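Local coordinates for protein beta-fructofuranosidase (Arthrobacter, PDB 3WPU) that is a beta-fructofuranosidase of the levansucrase/invertase family, a group of enzymes built round a five-bladed beta-propeller, at residues Ala26-Ala31 / Gly369-Val374; Gln341-Asp346 / Tyr350-Ser355; Pro65-Glu70 / Gly117-Pro122; Gly134-Gly139 / Gly480-Pro485; Gly146-Ile151 / Phe179-Phe184. All blocks are in the same frame, centred on the assembly; numbering follows the deposited sequence.

Contact 1: residues Ala26-Ala31 / Gly369-Val374; sequences AKWTRA and GVYGFV
Trp28 of residues 26-31 packs its indole against Tyr371 and Phe373 of strand 369-375, two rings separated by Gly372. Ala26, on the short edge strand 26-27, shares backbone hydrogen bonds with Ile327 and Ser329 of strand 321-331. Trp28 points toward strand 369-375. Its CG lies opposite the backbone N (chi1 -177°), which swings the indole across to the second segment. Over one face of the indole comes Phe373, edge-on: Phe373 CE1 is 3.6 Å from Trp28 CG, and Phe373 CZ is 3.7 Å from Trp28 CD2. The Phe373 ring and the five-membered ring of Trp28 meet edge-to-face, with planes at 77°. At the far end of the indole, Trp28 CH2 sits over a face of the Tyr371 ring, 3.5 Å from Tyr371 CD2, the two rings inclined at 44°. Trp28 NE1 is bonded to Ser389 O, and Tyr371 OH to Pro367 O, so both buried polar groups are satisfied. After Trp28, Thr29 caps the start of helix 30-38 by accepting from Asp32 N. The three rings form a buried aromatic cluster that packs the stretch after edge strand 26-27, in the sheet of strand 321-331, against strand 369-375 of another sheet, consistent with packing between propeller blades.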
# COMPACT_ATOMS: atom_id res chain seq x y z
N ALA A 26 6.18 -15.45 -10.75
CA ALA A 26 5.18 -16.27 -10.05
C ALA A 26 3.81 -15.91 -10.58
O ALA A 26 3.59 -14.76 -10.95
CB ALA A 26 5.21 -16.02 -8.56
N LYS A 27 2.92 -16.90 -10.59
CA LYS A 27 1.53 -16.68 -11.00
C LYS A 27 0.59 -16.87 -9.84
O LYS A 27 0.66 -17.87 -9.10
CB LYS A 27 1.16 -17.67 -12.12
CG LYS A 27 1.99 -17.49 -13.38
CD LYS A 27 1.54 -18.44 -14.46
CE LYS A 27 2.37 -18.30 -15.71
NZ LYS A 27 3.70 -18.92 -15.52
N TRP A 28 -0.32 -15.90 -9.67
CA TRP A 28 -1.50 -16.09 -8.84
C TRP A 28 -2.53 -16.67 -9.80
O TRP A 28 -3.01 -15.95 -10.67
CB TRP A 28 -1.98 -14.76 -8.27
CG TRP A 28 -3.14 -14.84 -7.35
CD1 TRP A 28 -3.55 -15.93 -6.63
CD2 TRP A 28 -4.04 -13.78 -6.99
NE1 TRP A 28 -4.66 -15.62 -5.89
CE2 TRP A 28 -4.94 -14.29 -6.06
CE3 TRP A 28 -4.12 -12.42 -7.33
CZ2 TRP A 28 -5.96 -13.53 -5.50
CZ3 TRP A 28 -5.16 -11.67 -6.80
CH2 TRP A 28 -6.02 -12.22 -5.87
N THR A 29 -2.76 -17.97 -9.71
CA THR A 29 -3.45 -18.67 -10.80
C THR A 29 -4.95 -18.62 -10.63
O THR A 29 -5.44 -18.30 -9.56
CB THR A 29 -3.05 -20.15 -10.89
OG1 THR A 29 -3.54 -20.85 -9.75
CG2 THR A 29 -1.52 -20.30 -10.96
N ARG A 30 -5.69 -19.02 -11.67
CA ARG A 30 -7.15 -19.14 -11.54
C ARG A 30 -7.53 -20.23 -10.53
O ARG A 30 -8.46 -20.05 -9.76
CB ARG A 30 -7.79 -19.40 -12.91
CG ARG A 30 -7.73 -18.18 -13.81
CD ARG A 30 -8.47 -18.36 -15.13
NE ARG A 30 -9.90 -18.67 -15.02
CZ ARG A 30 -10.87 -17.77 -14.95
NH1 ARG A 30 -10.60 -16.47 -14.94
NH2 ARG A 30 -12.13 -18.17 -14.88
N ALA A 31 -6.78 -21.33 -10.50
CA ALA A 31 -7.00 -22.39 -9.54
C ALA A 31 -6.83 -21.86 -8.11
O ALA A 31 -7.64 -22.15 -7.23
CB ALA A 31 -6.03 -23.54 -9.80
N GLY A 369 -9.75 -6.02 -0.59
CA GLY A 369 -8.80 -5.99 0.51
C GLY A 369 -7.43 -6.54 0.20
O GLY A 369 -6.98 -6.48 -0.95
N VAL A 370 -6.79 -7.05 1.23
CA VAL A 370 -5.39 -7.46 1.15
C VAL A 370 -5.24 -8.89 0.72
O VAL A 370 -5.76 -9.81 1.37
CB VAL A 370 -4.69 -7.32 2.54
CG1 VAL A 370 -3.21 -7.67 2.39
CG2 VAL A 370 -4.88 -5.92 3.11
N TYR A 371 -4.41 -9.07 -0.30
CA TYR A 371 -4.00 -10.38 -0.77
C TYR A 371 -2.51 -10.48 -0.50
O TYR A 371 -1.82 -9.46 -0.48
CB TYR A 371 -4.37 -10.55 -2.25
CG TYR A 371 -5.88 -10.64 -2.39
CD1 TYR A 371 -6.66 -9.50 -2.41
CD2 TYR A 371 -6.51 -11.88 -2.41
CE1 TYR A 371 -8.04 -9.58 -2.50
CE2 TYR A 371 -7.89 -11.97 -2.48
CZ TYR A 371 -8.65 -10.83 -2.49
OH TYR A 371 -10.03 -10.97 -2.57
N GLY A 372 -2.06 -11.68 -0.22
CA GLY A 372 -0.63 -11.88 0.03
C GLY A 372 -0.11 -13.21 -0.39
O GLY A 372 -0.85 -14.16 -0.67
N PHE A 373 1.23 -13.26 -0.41
CA PHE A 373 1.99 -14.32 -1.06
C PHE A 373 3.31 -14.48 -0.31
O PHE A 373 3.88 -13.49 0.11
CB PHE A 373 2.26 -13.95 -2.53
CG PHE A 373 1.01 -13.58 -3.29
CD1 PHE A 373 0.32 -14.51 -4.04
CD2 PHE A 373 0.53 -12.28 -3.20
CE1 PHE A 373 -0.85 -14.16 -4.71
CE2 PHE A 373 -0.63 -11.92 -3.85
CZ PHE A 373 -1.32 -12.86 -4.60
N VAL A 374 3.78 -15.72 -0.11
CA VAL A 374 5.00 -15.90 0.65
C VAL A 374 5.97 -16.80 -0.08
O VAL A 374 5.57 -17.74 -0.76
CB VAL A 374 4.69 -16.49 2.06
CG1 VAL A 374 4.08 -17.88 2.01
CG2 VAL A 374 5.93 -16.44 2.93

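Contact 2: residues Gln341-Asp346 / Tyr350-Ser355; sequences QIYFKD and YLFTIS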
# COMPACT_ATOMS: atom_id res chain seq x y z
N GLN A 341 3.79 -4.30 -1.55
CA GLN A 341 4.93 -4.12 -0.64
C GLN A 341 5.50 -5.48 -0.32
O GLN A 341 4.82 -6.48 -0.39
CB GLN A 341 4.53 -3.43 0.66
CG GLN A 341 3.43 -4.17 1.42
CD GLN A 341 2.95 -3.47 2.67
OE1 GLN A 341 1.75 -3.12 2.75
NE2 GLN A 341 3.83 -3.28 3.65
N ILE A 342 6.79 -5.48 0.03
CA ILE A 342 7.49 -6.66 0.49
C ILE A 342 7.79 -6.48 1.97
O ILE A 342 8.34 -5.45 2.39
CB ILE A 342 8.80 -6.86 -0.27
CG1 ILE A 342 8.53 -7.05 -1.78
CG2 ILE A 342 9.54 -8.05 0.30
CD1 ILE A 342 7.92 -8.36 -2.15
N TYR A 343 7.38 -7.47 2.74
CA TYR A 343 7.43 -7.50 4.19
C TYR A 343 8.19 -8.74 4.59
O TYR A 343 7.85 -9.84 4.18
CB TYR A 343 5.98 -7.57 4.70
CG TYR A 343 5.76 -7.53 6.17
CD1 TYR A 343 5.39 -6.35 6.82
CD2 TYR A 343 5.82 -8.71 6.95
CE1 TYR A 343 5.16 -6.31 8.17
CE2 TYR A 343 5.58 -8.67 8.31
CZ TYR A 343 5.23 -7.47 8.92
OH TYR A 343 4.96 -7.41 10.28
N PHE A 344 9.26 -8.54 5.36
CA PHE A 344 10.16 -9.63 5.66
C PHE A 344 9.89 -10.15 7.07
O PHE A 344 9.80 -9.39 8.04
CB PHE A 344 11.60 -9.16 5.53
CG PHE A 344 11.98 -8.77 4.13
CD1 PHE A 344 12.19 -9.73 3.15
CD2 PHE A 344 12.10 -7.43 3.79
CE1 PHE A 344 12.54 -9.36 1.86
CE2 PHE A 344 12.46 -7.05 2.51
CZ PHE A 344 12.68 -8.02 1.54
N LYS A 345 9.77 -11.47 7.17
CA LYS A 345 9.50 -12.12 8.44
C LYS A 345 9.99 -13.57 8.42
O LYS A 345 9.71 -14.32 7.49
CB LYS A 345 8.00 -12.06 8.77
CG LYS A 345 7.70 -12.66 10.14
CD LYS A 345 6.24 -12.48 10.50
CE LYS A 345 5.90 -13.00 11.88
NZ LYS A 345 5.94 -14.48 11.95
N ASP A 346 10.75 -13.94 9.47
CA ASP A 346 11.16 -15.33 9.68
C ASP A 346 11.81 -15.97 8.46
O ASP A 346 11.55 -17.14 8.14
CB ASP A 346 9.96 -16.16 10.17
CG ASP A 346 9.48 -15.73 11.54
OD1 ASP A 346 10.29 -15.15 12.30
OD2 ASP A 346 8.29 -15.93 11.86
N TYR A 350 7.26 -11.81 2.18
CA TYR A 350 5.81 -11.69 2.02
C TYR A 350 5.54 -10.55 1.05
O TYR A 350 5.97 -9.42 1.29
CB TYR A 350 5.13 -11.39 3.35
CG TYR A 350 5.07 -12.58 4.27
CD1 TYR A 350 3.98 -13.45 4.25
CD2 TYR A 350 6.13 -12.89 5.12
CE1 TYR A 350 3.93 -14.57 5.07
CE2 TYR A 350 6.08 -14.00 5.95
CZ TYR A 350 4.99 -14.84 5.92
OH TYR A 350 4.94 -15.97 6.74
N LEU A 351 4.80 -10.84 -0.02
CA LEU A 351 4.41 -9.81 -0.94
C LEU A 351 2.93 -9.59 -0.62
O LEU A 351 2.16 -10.54 -0.69
CB LEU A 351 4.58 -10.27 -2.38
CG LEU A 351 3.83 -9.50 -3.47
CD1 LEU A 351 4.19 -8.04 -3.45
CD2 LEU A 351 4.05 -10.09 -4.85
N PHE A 352 2.59 -8.38 -0.22
CA PHE A 352 1.19 -8.00 0.01
C PHE A 352 0.74 -7.02 -1.07
O PHE A 352 1.45 -6.12 -1.46
CB PHE A 352 1.00 -7.37 1.38
CG PHE A 352 1.17 -8.32 2.53
CD1 PHE A 352 0.24 -9.33 2.76
CD2 PHE A 352 2.29 -8.23 3.36
CE1 PHE A 352 0.36 -10.17 3.84
CE2 PHE A 352 2.42 -9.08 4.43
CZ PHE A 352 1.48 -10.08 4.66
N THR A 353 -0.51 -7.18 -1.51
CA THR A 353 -1.07 -6.31 -2.52
C THR A 353 -2.55 -6.16 -2.19
O THR A 353 -3.07 -6.90 -1.35
CB THR A 353 -0.78 -6.85 -3.94
OG1 THR A 353 -1.14 -5.89 -4.94
CG2 THR A 353 -1.50 -8.17 -4.17
N ILE A 354 -3.16 -5.18 -2.80
CA ILE A 354 -4.57 -4.84 -2.58
C ILE A 354 -5.35 -5.02 -3.87
O ILE A 354 -4.85 -4.65 -4.93
CB ILE A 354 -4.68 -3.36 -2.15
CG1 ILE A 354 -3.55 -2.97 -1.15
CG2 ILE A 354 -6.06 -3.09 -1.60
CD1 ILE A 354 -3.47 -3.81 0.09
N SER A 355 -6.61 -5.51 -3.79
CA SER A 355 -7.44 -5.64 -4.97
C SER A 355 -8.89 -5.36 -4.65
O SER A 355 -9.31 -5.52 -3.50
CB SER A 355 -7.33 -7.04 -5.56
OG SER A 355 -7.65 -7.03 -6.93
O HOH W 1 5.85 -16.32 9.36
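The edge of the Phe352 ring is directed at the face of Tyr343 in an offset edge-to-face pair, centroids 6.0 Å apart and planes at 74°. In the plane of the Phe352 ring lies the Tyr343 methylene, with Tyr343 CB 3.9 Å from Phe352 CE2. The Tyr350 ring has the carbonyl oxygens of Tyr343 and Lys345 at its edge, while Lys345 CB approaches it obliquely, 3.9 Å from Tyr350 CE2. The side chains of Tyr343, Tyr350 and Phe352 share one face of the hairpin with Gln341, whose CG rests against Phe352 CB. On the other face Ile342 meets Leu351, CD1 of the isoleucine lying 3.9 Å from CB of the leucine. Backbone hydrogen bonds in both directions join Gln341 with Phe352 and Tyr343 with Tyr350, flanking the non-hydrogen-bonded pair Ile342-Leu351. Lys345 NZ forms a salt bridge with Asp346 OD2 (2.8 Å), met from above the carboxylate plane, and also bonds to Ile458 O. A water bridges Lys345 NZ to Tyr350 OH, which is also bonded to Pro464 O, and Gln341 OE1 accepts from Val425 N. The chemistry runs from an aromatic middle to a charged, hydrated end, and such polar groups fasten the hairpin to strands 423-425 and 454-458.

Contact 3: residues Pro65-Glu70 / Gly117-Pro122; sequences PDMSNE and GYFYRP
A Met-aromatic contact joins Met67, in the turn that leads into strand 72-81, to Phe119 of strand 115-122. The Met67 methyl lies over the centre of the phenyl face, CE being 4.1 Å from the centroid of the Phe119 ring and 9° off its normal, a CH-pi geometry. The sulfur stands obliquely to the same ring. A bend at the end of the methionine chain (chi3 -73°) carries CE over the ring. Ser68 comes to the rim instead: its CB lies in the ring plane, 3.9 Å from Phe119 CE1. Behind these residues, Asp66 fixes the loop. Its OD2 accepts from Ser68 N (3.0 Å), an Asx turn, and from Glu70 N (2.7 Å), the two donors arriving from opposite faces of the carboxylate. OD1 of Asp66 forms a salt bridge with Arg103. Phe119 itself lies within the large mixed sheet, against Ile96 and Ser98 of strand 93-102, Val74 of strand 72-81, and the ring of Tyr138 on strand 137-141.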
# COMPACT_ATOMS: atom_id res chain seq x y z
N PRO A 65 -14.79 9.11 13.29
CA PRO A 65 -14.23 10.44 13.27
C PRO A 65 -13.51 10.71 11.95
O PRO A 65 -13.21 9.77 11.16
CB PRO A 65 -13.25 10.41 14.42
CG PRO A 65 -12.75 9.00 14.43
CD PRO A 65 -13.92 8.15 14.00
N ASP A 66 -13.26 11.99 11.70
CA ASP A 66 -12.51 12.43 10.52
C ASP A 66 -11.16 13.03 10.93
O ASP A 66 -11.09 13.95 11.75
CB ASP A 66 -13.33 13.39 9.68
CG ASP A 66 -12.62 13.77 8.41
OD1 ASP A 66 -12.94 13.20 7.35
OD2 ASP A 66 -11.73 14.64 8.49
N MET A 67 -10.08 12.47 10.38
CA MET A 67 -8.75 12.80 10.83
C MET A 67 -8.29 14.23 10.50
O MET A 67 -7.37 14.75 11.14
CB MET A 67 -7.78 11.82 10.19
CG MET A 67 -7.61 12.00 8.66
SD MET A 67 -6.69 10.63 7.91
CE MET A 67 -4.99 10.87 8.44
N SER A 68 -8.92 14.84 9.49
CA SER A 68 -8.55 16.19 9.05
C SER A 68 -9.60 17.23 9.45
O SER A 68 -9.53 18.37 8.98
CB SER A 68 -8.29 16.24 7.54
OG SER A 68 -9.49 16.21 6.73
N ASN A 69 -10.54 16.85 10.31
CA ASN A 69 -11.68 17.71 10.63
C ASN A 69 -12.40 18.17 9.36
O ASN A 69 -12.88 19.31 9.25
CB ASN A 69 -11.20 18.92 11.45
CG ASN A 69 -10.74 18.56 12.84
OD1 ASN A 69 -11.08 17.51 13.38
ND2 ASN A 69 -9.98 19.46 13.45
N GLU A 70 -12.47 17.25 8.40
CA GLU A 70 -13.13 17.44 7.11
C GLU A 70 -12.53 18.59 6.28
O GLU A 70 -13.21 19.16 5.43
CB GLU A 70 -14.68 17.58 7.30
CG GLU A 70 -15.31 16.43 8.07
CD GLU A 70 -16.84 16.51 8.14
OE1 GLU A 70 -17.42 17.52 7.74
OE2 GLU A 70 -17.46 15.52 8.60
N GLY A 117 -0.26 15.32 0.38
CA GLY A 117 -0.21 16.17 1.55
C GLY A 117 0.49 15.44 2.68
O GLY A 117 0.93 14.30 2.51
N TYR A 118 0.64 16.09 3.83
CA TYR A 118 1.23 15.42 4.98
C TYR A 118 0.54 15.78 6.27
O TYR A 118 -0.11 16.82 6.37
CB TYR A 118 2.74 15.68 5.06
CG TYR A 118 3.14 17.10 5.41
CD1 TYR A 118 3.58 17.41 6.70
CD2 TYR A 118 3.13 18.12 4.47
CE1 TYR A 118 3.96 18.69 7.04
CE2 TYR A 118 3.51 19.42 4.81
CZ TYR A 118 3.95 19.67 6.10
OH TYR A 118 4.36 20.93 6.51
N PHE A 119 0.66 14.89 7.25
CA PHE A 119 0.11 15.11 8.59
C PHE A 119 1.23 14.84 9.58
O PHE A 119 2.19 14.13 9.27
CB PHE A 119 -1.05 14.17 8.89
CG PHE A 119 -2.31 14.38 8.07
CD1 PHE A 119 -3.37 15.10 8.60
CD2 PHE A 119 -2.45 13.81 6.82
CE1 PHE A 119 -4.55 15.26 7.88
CE2 PHE A 119 -3.63 13.96 6.09
CZ PHE A 119 -4.67 14.71 6.62
N TYR A 120 1.11 15.40 10.78
CA TYR A 120 2.05 15.12 11.87
C TYR A 120 1.36 15.13 13.22
O TYR A 120 0.25 15.71 13.39
CB TYR A 120 3.21 16.10 11.83
CG TYR A 120 2.82 17.55 11.94
CD1 TYR A 120 2.73 18.17 13.18
CD2 TYR A 120 2.59 18.31 10.79
CE1 TYR A 120 2.39 19.51 13.28
CE2 TYR A 120 2.23 19.64 10.89
CZ TYR A 120 2.15 20.23 12.11
OH TYR A 120 1.80 21.57 12.18
N ARG A 121 1.97 14.44 14.18
CA ARG A 121 1.46 14.41 15.55
C ARG A 121 2.60 14.05 16.48
O ARG A 121 3.60 13.49 16.03
CB ARG A 121 0.30 13.42 15.70
CG ARG A 121 0.71 11.96 15.64
CD ARG A 121 -0.48 11.01 15.71
NE ARG A 121 -0.03 9.62 15.62
CZ ARG A 121 -0.83 8.56 15.67
NH1 ARG A 121 -2.14 8.70 15.82
NH2 ARG A 121 -0.31 7.35 15.54
N PRO A 122 2.46 14.37 17.76
CA PRO A 122 3.52 14.04 18.71
C PRO A 122 3.80 12.53 18.77
O PRO A 122 2.88 11.70 18.79
CB PRO A 122 2.95 14.52 20.05
CG PRO A 122 1.97 15.58 19.68
CD PRO A 122 1.34 15.06 18.42

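Contact 4: residues Gly134-Gly139 / Gly480-Pro485; sequences GGWTYG and GWADIP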
# COMPACT_ATOMS: atom_id res chain seq x y z
N GLY A 134 -7.29 10.50 16.21
CA GLY A 134 -5.86 10.18 16.00
C GLY A 134 -4.93 11.32 16.33
O GLY A 134 -3.71 11.14 16.46
N GLY A 135 -5.47 12.52 16.46
CA GLY A 135 -4.69 13.69 16.87
C GLY A 135 -3.71 14.23 15.83
O GLY A 135 -2.75 14.92 16.18
N TRP A 136 -3.96 13.93 14.55
CA TRP A 136 -3.08 14.42 13.47
C TRP A 136 -3.34 15.88 13.16
O TRP A 136 -4.51 16.31 13.12
CB TRP A 136 -3.29 13.61 12.18
CG TRP A 136 -2.88 12.18 12.28
CD1 TRP A 136 -3.70 11.11 12.46
CD2 TRP A 136 -1.55 11.64 12.22
NE1 TRP A 136 -3.00 9.96 12.49
CE2 TRP A 136 -1.66 10.25 12.37
CE3 TRP A 136 -0.29 12.20 12.05
CZ2 TRP A 136 -0.57 9.40 12.34
CZ3 TRP A 136 0.81 11.36 12.04
CH2 TRP A 136 0.66 9.97 12.18
N THR A 137 -2.27 16.61 12.91
CA THR A 137 -2.35 17.96 12.35
C THR A 137 -2.04 17.90 10.85
O THR A 137 -1.05 17.31 10.43
CB THR A 137 -1.37 18.92 13.04
OG1 THR A 137 -1.66 19.02 14.45
CG2 THR A 137 -1.41 20.30 12.42
N TYR A 138 -2.90 18.51 10.05
CA TYR A 138 -2.73 18.57 8.60
C TYR A 138 -1.72 19.64 8.25
O TYR A 138 -1.88 20.84 8.60
CB TYR A 138 -4.07 18.84 7.90
CG TYR A 138 -3.95 18.90 6.40
CD1 TYR A 138 -3.29 17.89 5.69
CD2 TYR A 138 -4.48 19.95 5.68
CE1 TYR A 138 -3.18 17.93 4.33
CE2 TYR A 138 -4.36 20.01 4.31
CZ TYR A 138 -3.72 18.99 3.62
OH TYR A 138 -3.61 19.07 2.24
N GLY A 139 -0.61 19.22 7.63
CA GLY A 139 0.46 20.15 7.30
C GLY A 139 0.32 20.86 5.96
O GLY A 139 1.10 21.78 5.65
N GLY A 480 -6.64 2.07 17.18
CA GLY A 480 -6.83 3.50 17.14
C GLY A 480 -7.21 3.99 15.75
O GLY A 480 -6.71 3.49 14.76
N TRP A 481 -8.12 4.95 15.68
CA TRP A 481 -8.38 5.62 14.42
C TRP A 481 -7.10 6.26 13.88
O TRP A 481 -6.43 7.02 14.57
CB TRP A 481 -9.45 6.68 14.61
CG TRP A 481 -10.75 6.11 15.04
CD1 TRP A 481 -11.25 6.05 16.32
CD2 TRP A 481 -11.75 5.54 14.19
NE1 TRP A 481 -12.53 5.49 16.30
CE2 TRP A 481 -12.84 5.16 15.00
CE3 TRP A 481 -11.83 5.33 12.81
CZ2 TRP A 481 -13.97 4.55 14.49
CZ3 TRP A 481 -12.97 4.73 12.29
CH2 TRP A 481 -14.03 4.34 13.13
N ALA A 482 -6.75 5.94 12.63
CA ALA A 482 -5.63 6.57 11.93
C ALA A 482 -4.31 6.37 12.69
O ALA A 482 -3.41 7.21 12.65
CB ALA A 482 -5.92 8.04 11.66
N ASP A 483 -4.18 5.23 13.36
CA ASP A 483 -2.97 4.97 14.11
C ASP A 483 -1.88 4.42 13.19
O ASP A 483 -1.95 3.27 12.73
CB ASP A 483 -3.26 3.99 15.26
CG ASP A 483 -2.09 3.86 16.21
OD1 ASP A 483 -1.25 4.78 16.26
OD2 ASP A 483 -2.03 2.83 16.94
N ILE A 484 -0.86 5.23 12.94
CA ILE A 484 0.29 4.85 12.14
C ILE A 484 1.55 5.09 12.99
O ILE A 484 2.20 6.14 12.91
CB ILE A 484 0.30 5.62 10.81
CG1 ILE A 484 -0.96 5.29 10.02
CG2 ILE A 484 1.57 5.29 10.03
CD1 ILE A 484 -1.06 5.89 8.64
N PRO A 485 1.86 4.14 13.87
CA PRO A 485 2.85 4.41 14.90
C PRO A 485 4.29 4.26 14.43
O PRO A 485 4.61 3.35 13.64
CB PRO A 485 2.53 3.34 15.96
CG PRO A 485 1.93 2.23 15.21
CD PRO A 485 1.21 2.82 14.04
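Trp136 donates its indole N-H to the backbone carbonyl of Ala482, with NE1 2.8 Å from Ala482 O and an N-H...O angle of 157°. The oxygen lies almost in the ring plane, while the donor is tilted 20° from the carbonyl plane. Beside this bond the Ala482 methyl packs by the five-membered ring, CB being 3.6 Å from Trp136 NE1 and 3.9 Å from Trp136 CD1. Farther along the indole, Trp136 CZ2 is 4.2 Å from Ile484 CB. Gly134 brings its CA to 3.5 Å from Trp481 O, a close backbone approach made by a residue without a side chain. One shell out, a type II turn from Gly480 to Asp483 presents the Ala482 carbonyl. Arg121 of strand 115-122 links the two segments, bonding to Gly134 O through NH1 and forming a salt bridge with Asp483 through NH2. The indole also touches Glu94 and Ile96 of strand 93-102, and Ile484 reaches Thr77 and Pro79 of strand 72-81, so the loop before strand 488-493 is laid against the large mixed sheet.

Contact 5: residues Gly146-Ile151 / Phe179-Phe184; sequences GVTGQI and FTDVAF
Asp181, on strand 174-184, meets the irregular helical turn 147-151 through Thr148 and Ile151. With chi1 at -163° its side chain reaches out from the strand and carries the acid group to the turn. There Asp181 OD2 comes to 2.6 Å from Thr148 O, and the other oxygen, OD1, lies 3.4 Å from Thr148 CB. Thr148 points toward the strand; its methyl CG2 meets the Phe179 ring obliquely, 4.0 Å from CZ, while OG1 is held by Gln160 and Gln162 of strand 159-169. Gln160 serves both segments, since its OE1 pairs with Thr148 OG1 and its NE2 donates to Asp181 OD1. Ile151 arrives from the direction opposite to Asp181 and sets its CD1 3.2 Å from Asp181 OD2, a tight approach of a methyl to an acid oxygen. Within the turn, Val147 O accepts from both Gln150 N and Gln150 NE2, two bonds from one residue to the same carbonyl. Val222 of strand 213-226 touches Ile151, Phe179 and Asp181 alike. The acid group is therefore buried among a carbonyl, aliphatic groups and a glutamine amide, and so short an oxygen-to-oxygen approach suggests that it probably holds a proton.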
# COMPACT_ATOMS: atom_id res chain seq x y z
N GLY A 146 2.72 23.42 -9.85
CA GLY A 146 3.51 23.28 -11.06
C GLY A 146 4.75 22.45 -10.92
O GLY A 146 5.31 22.01 -11.94
N VAL A 147 5.21 22.20 -9.69
CA VAL A 147 6.48 21.52 -9.50
C VAL A 147 6.47 20.12 -10.12
O VAL A 147 7.42 19.72 -10.79
CB VAL A 147 6.88 21.44 -8.00
CG1 VAL A 147 8.04 20.49 -7.77
CG2 VAL A 147 7.25 22.84 -7.48
N THR A 148 5.41 19.36 -9.89
CA THR A 148 5.39 17.97 -10.35
C THR A 148 5.19 17.84 -11.87
O THR A 148 5.43 16.79 -12.47
CB THR A 148 4.41 17.10 -9.57
OG1 THR A 148 3.05 17.57 -9.74
CG2 THR A 148 4.78 17.10 -8.10
N GLY A 149 4.81 18.94 -12.50
CA GLY A 149 4.68 19.01 -13.94
C GLY A 149 6.01 19.01 -14.67
O GLY A 149 6.05 18.79 -15.85
N GLN A 150 7.11 19.21 -13.95
CA GLN A 150 8.41 19.42 -14.60
C GLN A 150 8.92 18.32 -15.52
O GLN A 150 9.66 18.61 -16.47
CB GLN A 150 9.48 19.79 -13.60
CG GLN A 150 9.73 18.86 -12.47
CD GLN A 150 10.67 19.52 -11.46
OE1 GLN A 150 11.82 19.18 -11.37
NE2 GLN A 150 10.19 20.53 -10.80
N ILE A 151 8.56 17.07 -15.25
CA ILE A 151 9.14 15.93 -15.98
C ILE A 151 8.49 15.63 -17.32
O ILE A 151 9.03 14.85 -18.11
CB ILE A 151 9.14 14.64 -15.12
CG1 ILE A 151 7.71 14.16 -14.82
CG2 ILE A 151 9.96 14.86 -13.85
CD1 ILE A 151 7.64 12.86 -14.05
N PHE A 179 6.99 8.62 -5.60
CA PHE A 179 5.57 8.74 -5.88
C PHE A 179 5.25 8.50 -7.34
O PHE A 179 6.12 8.24 -8.15
CB PHE A 179 5.05 10.09 -5.38
CG PHE A 179 5.53 11.28 -6.19
CD1 PHE A 179 4.68 11.95 -7.06
CD2 PHE A 179 6.86 11.72 -6.08
CE1 PHE A 179 5.13 13.04 -7.81
CE2 PHE A 179 7.30 12.81 -6.82
CZ PHE A 179 6.44 13.46 -7.68
N THR A 180 3.97 8.52 -7.66
CA THR A 180 3.51 8.34 -9.01
C THR A 180 3.07 9.69 -9.54
O THR A 180 2.11 10.30 -9.03
CB THR A 180 2.37 7.32 -9.12
OG1 THR A 180 2.66 6.14 -8.35
CG2 THR A 180 2.09 6.95 -10.59
N ASP A 181 3.75 10.16 -10.57
CA ASP A 181 3.55 11.50 -11.10
C ASP A 181 2.78 11.31 -12.40
O ASP A 181 3.27 10.64 -13.29
CB ASP A 181 4.91 12.17 -11.32
CG ASP A 181 4.81 13.70 -11.48
OD1 ASP A 181 3.72 14.29 -11.27
OD2 ASP A 181 5.83 14.35 -11.81
N VAL A 182 1.56 11.84 -12.49
CA VAL A 182 0.66 11.46 -13.57
C VAL A 182 0.13 12.67 -14.35
O VAL A 182 -0.30 13.69 -13.78
CB VAL A 182 -0.56 10.65 -13.05
CG1 VAL A 182 -1.30 9.99 -14.20
CG2 VAL A 182 -0.12 9.59 -12.06
N ALA A 183 0.16 12.55 -15.67
CA ALA A 183 -0.41 13.57 -16.56
C ALA A 183 -1.53 12.96 -17.39
O ALA A 183 -1.41 11.86 -17.92
CB ALA A 183 0.65 14.17 -17.47
N PHE A 184 -2.65 13.69 -17.48
CA PHE A 184 -3.79 13.27 -18.26
C PHE A 184 -4.00 14.27 -19.39
O PHE A 184 -3.73 15.47 -19.21
CB PHE A 184 -5.08 13.26 -17.43
CG PHE A 184 -5.04 12.35 -16.23
CD1 PHE A 184 -5.70 11.12 -16.24
CD2 PHE A 184 -4.35 12.72 -15.07
CE1 PHE A 184 -5.67 10.30 -15.13
CE2 PHE A 184 -4.36 11.91 -13.94
CZ PHE A 184 -4.99 10.69 -13.99

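In the fold
From the N terminus, residues 26-31 open the loop that contact 1 closes at 369-374. Contact 3 comes first inside it, closing at 117-122 before 134-139 opens contact 4. Contact 5 closes its own shorter loop, and contact 2 is a hairpin; both are nested within contact 1 and also within contact 4. Contact 4 itself closes at 480-485, beyond 369-374, and so crosses contact 1. Contacts 1 and 2 share neighbouring strands of one antiparallel sheet. Contacts 3 and 4 touch through adjacent strands of the large mixed sheet, which contact 5 reaches as well, its centre 24 Å from that of contact 3. Contacts 1 and 3 lie on opposite sides of the chain's centre.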